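Local coordinates for putative exported protein (Bordetella pertussis Tohama I, PDB 2PFZ) that probably serves as the extracytoplasmic solute receptor of a tripartite ATP-independent periplasmic transporter, binding pyroglutamic acid, at residues 81-86 with 270-275; 120-125 with 202-207; 59-64 with 208-213. One frame throughout, in Å; residues are numbered along the deposited sequence.

Interactions 1 and 2 adjoin, their centres about 11 Å apart, and meet through a probable hydrogen bond from Phe83 N to Ala203 O of 2.9 Å; Thr86 also packs against Glu202. Interaction 2 continues in sequence straight into interaction 3, since 202-207 runs on into 208-213, although their centres are about 22 Å apart. Interactions 1 and 3 do not touch: their centres lie about 29 Å apart, on opposite sides of the chain's centre. With respect to the bound pyroglutamic acid, interaction 2 supplies Gln122 and Pro206 of the pocket, interaction 3 brings the Asn208 side chain to about 6 Å, and the Pro82 side chain of interaction 1 lies about 13 Å away.

Interaction 1: 81-86 with 270-275; sequences LPFLAT and SGLTEV
Phe83 lies against Thr273 and Leu272 on consecutive positions of the helix, and the pairing is best read along its side chain. Its CB already meets Thr273 OG1, at 3.6 Å. With CG anti to the carbonyl carbon (chi1 -71°), the ring starts beside that same hydroxyl: CG is 3.5 Å from Thr273 OG1, and CD1 keeps a similar separation. Beyond this the two sides of the ring differ. CD2 turns to Leu272, and CE2 approaches Leu272 CB to 3.5 Å, with Leu272 CD1 a little farther off at 4.0 Å. Both approaches to the ring are oblique. The hydroxyl of Thr273 is hydrogen-bonded to Lys269 O, one turn back along the helix, and meets the ring by packing. In the fold of this family 7 solute-binding protein, the contact seats the loop between strand 61-65 and helix 88-107 on the long helix 266-287, near the C-terminal end of the chain. Next to Phe83, Pro82 adds a looser apolar contact, its CG 4.5 Å from Val275 CG1. Helix 146-155 packs on both partners of that pair, through Ile151 on Pro82 and Leu154 on Val275, while Val133, Met136 and Val155 also touch Leu272.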
ATOM      1  N   LEU A  81      -1.925  -7.551  -7.277  1.00 15.34           N
ATOM      2  CA  LEU A  81      -2.608  -8.659  -7.983  1.00 15.78           C
ATOM      3  C   LEU A  81      -3.246  -9.570  -6.936  1.00 15.99           C
ATOM      4  O   LEU A  81      -2.548  -9.959  -6.006  1.00 15.94           O
ATOM      5  CB  LEU A  81      -1.593  -9.460  -8.807  1.00 16.25           C
ATOM      6  CG  LEU A  81      -0.945  -8.698  -9.964  1.00 15.48           C
ATOM      7  CD1 LEU A  81       0.111  -9.603 -10.648  1.00 17.66           C
ATOM      8  CD2 LEU A  81      -1.989  -8.200 -10.975  1.00 15.92           C
ATOM      9  N   PRO A  82      -4.566  -9.873  -7.047  1.00 16.25           N
ATOM     10  CA  PRO A  82      -5.191 -10.742  -6.011  1.00 16.34           C
ATOM     11  C   PRO A  82      -4.795 -12.215  -6.079  1.00 16.62           C
ATOM     12  O   PRO A  82      -4.485 -12.764  -7.147  1.00 15.95           O
ATOM     13  CB  PRO A  82      -6.713 -10.604  -6.251  1.00 16.91           C
ATOM     14  CG  PRO A  82      -6.874  -9.988  -7.555  1.00 17.34           C
ATOM     15  CD  PRO A  82      -5.545  -9.390  -8.041  1.00 15.74           C
ATOM     16  N   PHE A  83      -4.773 -12.834  -4.913  1.00 16.19           N
ATOM     17  CA  PHE A  83      -4.508 -14.262  -4.784  1.00 16.44           C
ATOM     18  C   PHE A  83      -3.213 -14.770  -5.418  1.00 16.51           C
ATOM     19  O   PHE A  83      -3.170 -15.822  -6.044  1.00 17.35           O
ATOM     20  CB  PHE A  83      -5.785 -15.056  -5.142  1.00 16.24           C
ATOM     21  CG  PHE A  83      -6.829 -14.885  -4.083  1.00 15.38           C
ATOM     22  CD1 PHE A  83      -6.791 -15.693  -2.950  1.00 13.24           C
ATOM     23  CD2 PHE A  83      -7.748 -13.852  -4.143  1.00 14.17           C
ATOM     24  CE1 PHE A  83      -7.682 -15.512  -1.921  1.00 14.13           C
ATOM     25  CE2 PHE A  83      -8.674 -13.680  -3.073  1.00 14.29           C
ATOM     26  CZ  PHE A  83      -8.608 -14.531  -1.987  1.00 13.79           C
ATOM     27  N   LEU A  84      -2.168 -13.974  -5.223  1.00 15.84           N
ATOM     28  CA  LEU A  84      -0.813 -14.306  -5.613  1.00 15.43           C
ATOM     29  C   LEU A  84       0.043 -14.439  -4.350  1.00 15.49           C
ATOM     30  O   LEU A  84       0.821 -15.388  -4.247  1.00 16.61           O
ATOM     31  CB  LEU A  84      -0.247 -13.216  -6.534  1.00 15.29           C
ATOM     32  CG  LEU A  84       1.200 -13.401  -6.973  1.00 15.04           C
ATOM     33  CD1 LEU A  84       1.392 -14.682  -7.762  1.00 17.98           C
ATOM     34  CD2 LEU A  84       1.583 -12.176  -7.769  1.00 15.50           C
ATOM     35  N   ALA A  85      -0.107 -13.501  -3.396  1.00 15.12           N
ATOM     36  CA  ALA A  85       0.631 -13.543  -2.147  1.00 14.78           C
ATOM     37  C   ALA A  85      -0.336 -13.065  -1.083  1.00 15.09           C
ATOM     38  O   ALA A  85      -0.655 -11.872  -0.993  1.00 14.36           O
ATOM     39  CB  ALA A  85       1.918 -12.651  -2.196  1.00 15.06           C
ATOM     40  N   THR A  86      -0.832 -14.012  -0.291  1.00 15.32           N
ATOM     41  CA  THR A  86      -2.005 -13.760   0.539  1.00 15.85           C
ATOM     42  C   THR A  86      -1.666 -13.876   2.032  1.00 16.93           C
ATOM     43  O   THR A  86      -2.493 -14.276   2.841  1.00 17.57           O
ATOM     44  CB  THR A  86      -3.119 -14.777   0.179  1.00 15.91           C
ATOM     45  OG1 THR A  86      -2.583 -16.105   0.294  1.00 17.67           O
ATOM     46  CG2 THR A  86      -3.625 -14.552  -1.258  1.00 15.33           C
ATOM     47  N   SER A 270     -12.302 -18.834  -4.329  1.00 21.92           N
ATOM     48  CA  SER A 270     -12.031 -19.419  -5.649  1.00 22.64           C
ATOM     49  C   SER A 270     -12.372 -18.468  -6.799  1.00 22.42           C
ATOM     50  O   SER A 270     -11.621 -18.405  -7.778  1.00 22.54           O
ATOM     51  CB  SER A 270     -12.700 -20.785  -5.855  1.00 23.84           C
ATOM     52  OG  SER A 270     -14.022 -20.777  -5.373  1.00 27.35           O
ATOM     53  N   GLY A 271     -13.498 -17.754  -6.678  1.00 21.81           N
ATOM     54  CA  GLY A 271     -13.909 -16.751  -7.668  1.00 21.14           C
ATOM     55  C   GLY A 271     -12.895 -15.616  -7.807  1.00 20.56           C
ATOM     56  O   GLY A 271     -12.548 -15.197  -8.925  1.00 20.36           O
ATOM     57  N   LEU A 272     -12.412 -15.126  -6.674  1.00 19.16           N
ATOM     58  CA  LEU A 272     -11.420 -14.048  -6.684  1.00 19.04           C
ATOM     59  C   LEU A 272     -10.069 -14.547  -7.157  1.00 19.03           C
ATOM     60  O   LEU A 272      -9.291 -13.791  -7.746  1.00 19.82           O
ATOM     61  CB  LEU A 272     -11.315 -13.402  -5.306  1.00 18.30           C
ATOM     62  CG  LEU A 272     -12.532 -12.571  -4.860  1.00 18.62           C
ATOM     63  CD1 LEU A 272     -12.344 -12.085  -3.453  1.00 15.45           C
ATOM     64  CD2 LEU A 272     -12.792 -11.381  -5.782  1.00 18.83           C
ATOM     65  N   THR A 273      -9.790 -15.830  -6.915  1.00 18.80           N
ATOM     66  CA  THR A 273      -8.586 -16.467  -7.460  1.00 19.72           C
ATOM     67  C   THR A 273      -8.634 -16.460  -8.987  1.00 20.33           C
ATOM     68  O   THR A 273      -7.634 -16.130  -9.660  1.00 19.95           O
ATOM     69  CB  THR A 273      -8.414 -17.906  -6.896  1.00 19.34           C
ATOM     70  OG1 THR A 273      -8.117 -17.818  -5.493  1.00 19.63           O
ATOM     71  CG2 THR A 273      -7.253 -18.678  -7.600  1.00 18.06           C
ATOM     72  N   GLU A 274      -9.806 -16.800  -9.534  1.00 21.92           N
ATOM     73  CA  GLU A 274     -10.000 -16.764 -10.988  1.00 23.23           C
ATOM     74  C   GLU A 274      -9.746 -15.357 -11.552  1.00 22.31           C
ATOM     75  O   GLU A 274      -9.045 -15.219 -12.558  1.00 23.65           O
ATOM     76  CB  GLU A 274     -11.377 -17.335 -11.399  1.00 24.32           C
ATOM     77  CG  GLU A 274     -11.452 -17.846 -12.867  1.00 31.47           C
ATOM     78  CD  GLU A 274     -10.489 -19.013 -13.162  1.00 32.10           C
ATOM     79  OE1 GLU A 274      -9.808 -19.485 -12.230  1.00 40.72           O
ATOM     80  OE2 GLU A 274     -10.390 -19.459 -14.332  1.00 41.93           O
ATOM     81  N   VAL A 275     -10.267 -14.331 -10.881  1.00 21.27           N
ATOM     82  CA  VAL A 275      -9.974 -12.912 -11.207  1.00 20.39           C
ATOM     83  C   VAL A 275      -8.470 -12.637 -11.133  1.00 19.81           C
ATOM     84  O   VAL A 275      -7.880 -12.058 -12.055  1.00 18.92           O
ATOM     85  CB  VAL A 275     -10.716 -11.929 -10.240  1.00 20.35           C
ATOM     86  CG1 VAL A 275     -10.258 -10.472 -10.458  1.00 22.33           C
ATOM     87  CG2 VAL A 275     -12.265 -12.043 -10.376  1.00 22.02           C
TER

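Interaction 2: 120-125 with 202-207; sequences PPQGIF and EAWLPK. With PCA (pyroglutamic acid), chain B.
Gln122 and Trp204 form the tight part of this contact, joined by both backbone and side chain. Gln122 N donates to Trp204 O over 2.9 Å. In return Gln122 O accepts from Ala203 N at 3.0 Å, an almost straight bond (172° at the hydrogen); Thr201 OG1 bonds to the same oxygen. The Gln122 side chain crosses the indole obliquely: its CG, anti to the carbonyl carbon (chi1 -54°), sits over one face of the five-membered ring, a CH-pi contact of 3.5 Å to the centroid. The indole itself is tied to the pocket residue Tyr144, whose OH is hydrogen-bonded to Trp204 NE1. Pro121 lies side by side with Leu205, their CG atoms 3.9 Å apart. The other end, at the partly exposed Glu202, is the more open, water-bridged side. There the two backbones are joined by a water that accepts from Glu202 N at 2.8 Å and makes only a weak bond to Pro121 O; Pro121 CB nevertheless packs closely on Glu202 CB at 3.5 Å. Toward the ligand, Pro206 CG comes within 3.8 Å of CG of pyroglutamic acid. Each segment links the three-stranded antiparallel sheet to the six-stranded mixed sheet, so their pairing is consistent with the interdomain hinge of periplasmic binding proteins, here also lining the pocket.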
ATOM      1  N   PRO A 120      -1.715  -4.274   5.840  1.00 14.79           N
ATOM      2  CA  PRO A 120      -2.321  -5.573   6.195  1.00 15.03           C
ATOM      3  C   PRO A 120      -3.150  -6.222   5.065  1.00 15.14           C
ATOM      4  O   PRO A 120      -3.481  -5.573   4.061  1.00 14.74           O
ATOM      5  CB  PRO A 120      -3.171  -5.231   7.412  1.00 15.00           C
ATOM      6  CG  PRO A 120      -2.490  -3.916   7.966  1.00 14.78           C
ATOM      7  CD  PRO A 120      -2.186  -3.196   6.726  1.00 14.63           C
ATOM      8  N   PRO A 121      -3.440  -7.530   5.201  1.00 14.91           N
ATOM      9  CA  PRO A 121      -4.145  -8.247   4.135  1.00 14.77           C
ATOM     10  C   PRO A 121      -5.502  -7.651   3.811  1.00 14.48           C
ATOM     11  O   PRO A 121      -6.246  -7.257   4.716  1.00 15.76           O
ATOM     12  CB  PRO A 121      -4.279  -9.656   4.708  1.00 13.87           C
ATOM     13  CG  PRO A 121      -3.097  -9.774   5.647  1.00 14.49           C
ATOM     14  CD  PRO A 121      -3.091  -8.439   6.319  1.00 14.84           C
ATOM     15  N   GLN A 122      -5.786  -7.545   2.527  1.00 14.38           N
ATOM     16  CA  GLN A 122      -6.926  -6.750   2.072  1.00 14.60           C
ATOM     17  C   GLN A 122      -8.215  -7.523   2.054  1.00 15.70           C
ATOM     18  O   GLN A 122      -8.291  -8.588   1.435  1.00 15.33           O
ATOM     19  CB  GLN A 122      -6.664  -6.204   0.684  1.00 15.11           C
ATOM     20  CG  GLN A 122      -5.334  -5.423   0.621  1.00 14.96           C
ATOM     21  CD  GLN A 122      -5.399  -4.006   1.164  1.00 15.35           C
ATOM     22  OE1 GLN A 122      -4.793  -3.687   2.197  1.00 17.96           O
ATOM     23  NE2 GLN A 122      -6.077  -3.148   0.460  1.00 12.01           N
ATOM     24  N   GLY A 123      -9.241  -6.939   2.681  1.00 16.43           N
ATOM     25  CA  GLY A 123     -10.561  -7.564   2.717  1.00 16.50           C
ATOM     26  C   GLY A 123     -11.585  -6.650   2.100  1.00 17.31           C
ATOM     27  O   GLY A 123     -11.253  -5.560   1.639  1.00 17.43           O
ATOM     28  N   ILE A 124     -12.834  -7.095   2.081  1.00 17.99           N
ATOM     29  CA  ILE A 124     -13.915  -6.351   1.443  1.00 17.70           C
ATOM     30  C   ILE A 124     -14.816  -5.818   2.500  1.00 18.94           C
ATOM     31  O   ILE A 124     -15.402  -6.598   3.271  1.00 20.17           O
ATOM     32  CB  ILE A 124     -14.801  -7.242   0.532  1.00 17.68           C
ATOM     33  CG1 ILE A 124     -13.939  -8.143  -0.362  1.00 17.23           C
ATOM     34  CG2 ILE A 124     -15.734  -6.344  -0.317  1.00 18.07           C
ATOM     35  CD1 ILE A 124     -14.729  -9.343  -0.974  1.00 17.05           C
ATOM     36  N   PHE A 125     -14.929  -4.492   2.539  1.00 19.64           N
ATOM     37  CA  PHE A 125     -15.901  -3.793   3.383  1.00 19.81           C
ATOM     38  C   PHE A 125     -17.207  -3.687   2.600  1.00 20.56           C
ATOM     39  O   PHE A 125     -17.224  -3.101   1.526  1.00 20.48           O
ATOM     40  CB  PHE A 125     -15.427  -2.374   3.718  1.00 19.84           C
ATOM     41  CG  PHE A 125     -14.245  -2.326   4.661  1.00 19.78           C
ATOM     42  CD1 PHE A 125     -14.438  -2.381   6.055  1.00 19.86           C
ATOM     43  CD2 PHE A 125     -12.945  -2.234   4.158  1.00 19.67           C
ATOM     44  CE1 PHE A 125     -13.336  -2.327   6.951  1.00 21.12           C
ATOM     45  CE2 PHE A 125     -11.824  -2.179   5.040  1.00 19.49           C
ATOM     46  CZ  PHE A 125     -12.024  -2.236   6.429  1.00 19.61           C
ATOM     47  N   GLU A 202      -7.980 -11.444   2.755  1.00 15.54           N
ATOM     48  CA  GLU A 202      -6.512 -11.441   2.714  1.00 15.13           C
ATOM     49  C   GLU A 202      -6.048 -11.600   1.266  1.00 15.10           C
ATOM     50  O   GLU A 202      -5.090 -12.341   0.965  1.00 15.58           O
ATOM     51  CB  GLU A 202      -5.901 -12.547   3.623  1.00 14.84           C
ATOM     52  CG  GLU A 202      -6.448 -12.547   5.055  1.00 16.21           C
ATOM     53  CD  GLU A 202      -5.665 -13.458   5.991  1.00 17.27           C
ATOM     54  OE1 GLU A 202      -5.470 -14.651   5.656  1.00 16.65           O
ATOM     55  OE2 GLU A 202      -5.242 -12.959   7.062  1.00 22.16           O
ATOM     56  N   ALA A 203      -6.689 -10.846   0.372  1.00 14.25           N
ATOM     57  CA  ALA A 203      -6.524 -11.035  -1.075  1.00 14.76           C
ATOM     58  C   ALA A 203      -5.173 -10.607  -1.607  1.00 14.63           C
ATOM     59  O   ALA A 203      -4.653 -11.207  -2.561  1.00 14.62           O
ATOM     60  CB  ALA A 203      -7.691 -10.353  -1.865  1.00 14.02           C
ATOM     61  N   TRP A 204      -4.600  -9.575  -0.988  1.00 15.02           N
ATOM     62  CA  TRP A 204      -3.249  -9.127  -1.339  1.00 14.11           C
ATOM     63  C   TRP A 204      -2.754  -8.272  -0.189  1.00 14.15           C
ATOM     64  O   TRP A 204      -3.523  -7.960   0.722  1.00 13.67           O
ATOM     65  CB  TRP A 204      -3.219  -8.366  -2.690  1.00 14.38           C
ATOM     66  CG  TRP A 204      -3.889  -7.034  -2.730  1.00 13.37           C
ATOM     67  CD1 TRP A 204      -3.298  -5.798  -2.525  1.00 13.77           C
ATOM     68  CD2 TRP A 204      -5.260  -6.779  -3.025  1.00 14.06           C
ATOM     69  NE1 TRP A 204      -4.246  -4.794  -2.634  1.00 13.08           N
ATOM     70  CE2 TRP A 204      -5.458  -5.370  -2.948  1.00 13.59           C
ATOM     71  CE3 TRP A 204      -6.360  -7.610  -3.325  1.00 14.42           C
ATOM     72  CZ2 TRP A 204      -6.707  -4.773  -3.176  1.00 15.60           C
ATOM     73  CZ3 TRP A 204      -7.615  -7.010  -3.556  1.00 14.93           C
ATOM     74  CH2 TRP A 204      -7.778  -5.600  -3.467  1.00 14.30           C
ATOM     75  N   LEU A 205      -1.479  -7.889  -0.236  1.00 14.45           N
ATOM     76  CA  LEU A 205      -0.904  -7.002   0.751  1.00 13.90           C
ATOM     77  C   LEU A 205      -0.133  -5.914  -0.010  1.00 13.66           C
ATOM     78  O   LEU A 205       1.028  -6.096  -0.366  1.00 13.70           O
ATOM     79  CB  LEU A 205       0.009  -7.720   1.768  1.00 14.73           C
ATOM     80  CG  LEU A 205      -0.572  -8.645   2.860  1.00 13.89           C
ATOM     81  CD1 LEU A 205      -0.975  -9.984   2.245  1.00 13.31           C
ATOM     82  CD2 LEU A 205       0.423  -8.893   4.003  1.00 13.73           C
ATOM     83  N   PRO A 206      -0.777  -4.768  -0.220  1.00 13.08           N
ATOM     84  CA  PRO A 206      -0.120  -3.773  -1.053  1.00 11.54           C
ATOM     85  C   PRO A 206       0.921  -3.045  -0.212  1.00 12.55           C
ATOM     86  O   PRO A 206       0.713  -2.838   0.980  1.00 12.82           O
ATOM     87  CB  PRO A 206      -1.269  -2.825  -1.417  1.00 12.64           C
ATOM     88  CG  PRO A 206      -2.202  -2.881  -0.250  1.00 12.15           C
ATOM     89  CD  PRO A 206      -2.018  -4.259   0.393  1.00 12.64           C
ATOM     90  N   LYS A 207       2.031  -2.640  -0.822  1.00 12.42           N
ATOM     91  CA  LYS A 207       3.084  -1.956  -0.048  1.00 12.61           C
ATOM     92  C   LYS A 207       3.114  -0.461  -0.306  1.00 12.61           C
ATOM     93  O   LYS A 207       2.812  -0.010  -1.410  1.00 13.45           O
ATOM     94  CB  LYS A 207       4.465  -2.547  -0.366  1.00 12.64           C
ATOM     95  CG  LYS A 207       4.599  -4.067  -0.076  1.00 13.35           C
ATOM     96  CD  LYS A 207       6.057  -4.589  -0.226  1.00 12.94           C
ATOM     97  CE  LYS A 207       6.570  -4.402  -1.645  1.00 13.66           C
ATOM     98  NZ  LYS A 207       5.650  -5.032  -2.651  1.00 13.42           N
TER
HETATM   99  N   PCA B   1      -5.325   1.266   2.975  1.00 15.94           N
HETATM  100  CA  PCA B   1      -4.959   2.218   1.908  1.00 16.87           C
HETATM  101  CB  PCA B   1      -4.225   1.509   0.770  1.00 16.52           C
HETATM  102  CG  PCA B   1      -4.179   0.041   1.146  1.00 15.73           C
HETATM  103  CD  PCA B   1      -4.810  -0.000   2.508  1.00 15.83           C
HETATM  104  OE  PCA B   1      -4.854  -1.025   3.205  1.00 15.77           O
HETATM  105  C   PCA B   1      -6.253   2.762   1.347  1.00 17.64           C
HETATM  106  O   PCA B   1      -6.286   3.800   0.673  1.00 17.85           O
HETATM  107  OXT PCA B   1      -7.303   2.140   1.577  1.00 17.91           O
HETATM  108  O   HOH W   1      -8.310  -9.341   4.648  1.00 19.48           O

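Interaction 3: 59-64 with 208-213; sequences AQIGEI and NAVLVN
Glu63 and Asn208 turn toward each other with Glu63 CG anti to its backbone N (chi1 -171°), the chain running on extended, and Asn208 CG anti to its own carbonyl carbon (chi1 -72°). Between their ends Asn208 ND2 donates a weak hydrogen bond to Glu63 OE2 at 2.9 Å, with the carboxylate and amide planes 76° apart. Both groups have further partners: Thr7 OG1 binds Glu63 OE1, and Asn208 OD1 takes the indole N-H of Trp119, a residue of the ligand pocket.

Behind this pair the two segments align as antiparallel strands. Gly62 and Leu211 form a hydrogen-bonded pair, Leu211 N reaching Gly62 O at 2.8 Å and Gly62 N reaching Leu211 O at 2.9 Å. Ile64 and Ala209 make the next such pair, and the register extends the other way to Asn213 N, which donates to Gln60 O at 2.8 Å. The non-hydrogen-bonded pairs, Ile61 with Val212 and Glu63 with Val210, turn their side chains to one face. Ile61 serves two valines there: its CG1 is 3.7 Å from Val210 CG1, and its CD1 touches Val212 CG2. Phe22 and Leu19 of helix 14-30 pack on Ile61 and Val210 respectively. On the other face Ile64 crosses Leu211 at about a right angle, CD1 to CD1 at 4.0 Å, and its CG1 lies 4.2 Å from Ala209 CB. Asn213 closes the strand as N-cap of helix 214-218, its OD1 accepting from Ala216 N. Strand 207-213 is also bordered by strand 111-118, which makes it the middle member of a three-stranded antiparallel sheet; at one end of it Asn208, bonded to the pocket residue Trp119, is consistent with a second-shell position around the pyroglutamic acid site.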
ATOM      1  N   ALA A  59      10.215  17.432  -3.130  1.00 19.93           N
ATOM      2  CA  ALA A  59      10.439  16.829  -1.814  1.00 18.98           C
ATOM      3  C   ALA A  59      11.618  15.903  -2.017  1.00 18.52           C
ATOM      4  O   ALA A  59      11.666  15.239  -3.031  1.00 18.63           O
ATOM      5  CB  ALA A  59       9.184  16.038  -1.352  1.00 19.33           C
ATOM      6  N   GLN A  60      12.582  15.874  -1.083  1.00 18.27           N
ATOM      7  CA  GLN A  60      13.781  15.035  -1.236  1.00 18.05           C
ATOM      8  C   GLN A  60      13.506  13.557  -0.964  1.00 16.92           C
ATOM      9  O   GLN A  60      14.253  12.691  -1.393  1.00 17.62           O
ATOM     10  CB  GLN A  60      14.896  15.509  -0.299  1.00 18.86           C
ATOM     11  CG  GLN A  60      15.285  16.972  -0.532  1.00 18.89           C
ATOM     12  CD  GLN A  60      14.542  17.933   0.384  1.00 21.06           C
ATOM     13  OE1 GLN A  60      13.418  17.674   0.832  1.00 20.42           O
ATOM     14  NE2 GLN A  60      15.180  19.054   0.672  1.00 22.24           N
ATOM     15  N   ILE A  61      12.403  13.304  -0.274  1.00 16.86           N
ATOM     16  CA  ILE A  61      12.018  11.972   0.210  1.00 15.09           C
ATOM     17  C   ILE A  61      10.501  11.965   0.294  1.00 15.48           C
ATOM     18  O   ILE A  61       9.886  13.024   0.496  1.00 15.15           O
ATOM     19  CB  ILE A  61      12.700  11.722   1.591  1.00 15.60           C
ATOM     20  CG1 ILE A  61      12.349  10.340   2.180  1.00 14.40           C
ATOM     21  CG2 ILE A  61      12.344  12.842   2.580  1.00 13.46           C
ATOM     22  CD1 ILE A  61      13.440   9.754   3.150  1.00 15.13           C
ATOM     23  N   GLY A  62       9.864  10.800   0.124  1.00 15.77           N
ATOM     24  CA  GLY A  62       8.412  10.769   0.133  1.00 15.14           C
ATOM     25  C   GLY A  62       7.879   9.350   0.152  1.00 15.48           C
ATOM     26  O   GLY A  62       8.538   8.441  -0.329  1.00 16.13           O
ATOM     27  N   GLU A  63       6.683   9.177   0.706  1.00 15.11           N
ATOM     28  CA  GLU A  63       6.049   7.860   0.798  1.00 15.17           C
ATOM     29  C   GLU A  63       4.943   7.711  -0.256  1.00 15.06           C
ATOM     30  O   GLU A  63       4.029   8.572  -0.361  1.00 15.53           O
ATOM     31  CB  GLU A  63       5.457   7.650   2.192  1.00 15.18           C
ATOM     32  CG  GLU A  63       4.994   6.208   2.368  1.00 15.14           C
ATOM     33  CD  GLU A  63       3.891   6.036   3.361  1.00 14.80           C
ATOM     34  OE1 GLU A  63       2.941   6.874   3.407  1.00 15.00           O
ATOM     35  OE2 GLU A  63       3.966   5.011   4.067  1.00 14.81           O
ATOM     36  N   ILE A  64       5.027   6.641  -1.043  1.00 14.89           N
ATOM     37  CA  ILE A  64       4.006   6.343  -2.041  1.00 14.34           C
ATOM     38  C   ILE A  64       3.384   4.962  -1.774  1.00 13.98           C
ATOM     39  O   ILE A  64       3.932   4.176  -1.004  1.00 13.88           O
ATOM     40  CB  ILE A  64       4.554   6.340  -3.502  1.00 14.55           C
ATOM     41  CG1 ILE A  64       5.679   5.305  -3.676  1.00 13.48           C
ATOM     42  CG2 ILE A  64       4.977   7.764  -3.985  1.00 13.63           C
ATOM     43  CD1 ILE A  64       5.770   4.758  -5.086  1.00 10.99           C
ATOM     44  N   ASN A 208       3.478   0.289   0.725  1.00 13.77           N
ATOM     45  CA  ASN A 208       4.027   1.644   0.544  1.00 13.95           C
ATOM     46  C   ASN A 208       5.529   1.559   0.353  1.00 14.34           C
ATOM     47  O   ASN A 208       6.147   0.550   0.713  1.00 14.86           O
ATOM     48  CB  ASN A 208       3.669   2.523   1.745  1.00 13.92           C
ATOM     49  CG  ASN A 208       2.204   2.887   1.768  1.00 14.18           C
ATOM     50  OD1 ASN A 208       1.459   2.561   0.840  1.00 14.87           O
ATOM     51  ND2 ASN A 208       1.772   3.555   2.827  1.00 13.99           N
ATOM     52  N   ALA A 209       6.122   2.611  -0.206  1.00 14.16           N
ATOM     53  CA  ALA A 209       7.554   2.672  -0.378  1.00 13.36           C
ATOM     54  C   ALA A 209       7.979   4.086  -0.067  1.00 13.28           C
ATOM     55  O   ALA A 209       7.322   5.060  -0.469  1.00 11.98           O
ATOM     56  CB  ALA A 209       7.957   2.334  -1.821  1.00 13.54           C
ATOM     57  N   VAL A 210       9.101   4.195   0.631  1.00 13.39           N
ATOM     58  CA  VAL A 210       9.691   5.506   0.860  1.00 13.77           C
ATOM     59  C   VAL A 210      10.810   5.668  -0.170  1.00 14.24           C
ATOM     60  O   VAL A 210      11.750   4.867  -0.207  1.00 14.19           O
ATOM     61  CB  VAL A 210      10.201   5.639   2.294  1.00 14.21           C
ATOM     62  CG1 VAL A 210      11.010   6.942   2.462  1.00 13.69           C
ATOM     63  CG2 VAL A 210       9.006   5.601   3.261  1.00 14.64           C
ATOM     64  N   LEU A 211      10.656   6.684  -1.017  1.00 14.91           N
ATOM     65  CA  LEU A 211      11.559   6.966  -2.127  1.00 15.57           C
ATOM     66  C   LEU A 211      12.387   8.169  -1.763  1.00 16.20           C
ATOM     67  O   LEU A 211      11.929   9.039  -1.032  1.00 16.31           O
ATOM     68  CB  LEU A 211      10.777   7.304  -3.389  1.00 14.95           C
ATOM     69  CG  LEU A 211       9.598   6.422  -3.803  1.00 15.51           C
ATOM     70  CD1 LEU A 211       9.082   6.909  -5.177  1.00 14.38           C
ATOM     71  CD2 LEU A 211       9.993   4.950  -3.857  1.00 18.85           C
ATOM     72  N   VAL A 212      13.603   8.200  -2.296  1.00 17.13           N
ATOM     73  CA  VAL A 212      14.552   9.279  -2.046  1.00 17.79           C
ATOM     74  C   VAL A 212      15.064   9.780  -3.394  1.00 18.04           C
ATOM     75  O   VAL A 212      15.392   8.983  -4.301  1.00 18.37           O
ATOM     76  CB  VAL A 212      15.749   8.779  -1.168  1.00 17.49           C
ATOM     77  CG1 VAL A 212      16.825   9.858  -1.042  1.00 17.06           C
ATOM     78  CG2 VAL A 212      15.289   8.389   0.219  1.00 20.20           C
ATOM     79  N   ASN A 213      15.126  11.101  -3.544  1.00 18.83           N
ATOM     80  CA  ASN A 213      15.767  11.696  -4.714  1.00 19.32           C
ATOM     81  C   ASN A 213      17.304  11.497  -4.687  1.00 19.58           C
ATOM     82  O   ASN A 213      17.967  11.888  -3.709  1.00 19.66           O
ATOM     83  CB  ASN A 213      15.416  13.188  -4.819  1.00 19.02           C
ATOM     84  CG  ASN A 213      16.032  13.840  -6.039  1.00 19.72           C
ATOM     85  OD1 ASN A 213      17.190  14.286  -6.007  1.00 19.14           O
ATOM     86  ND2 ASN A 213      15.267  13.903  -7.125  1.00 18.73           N
TER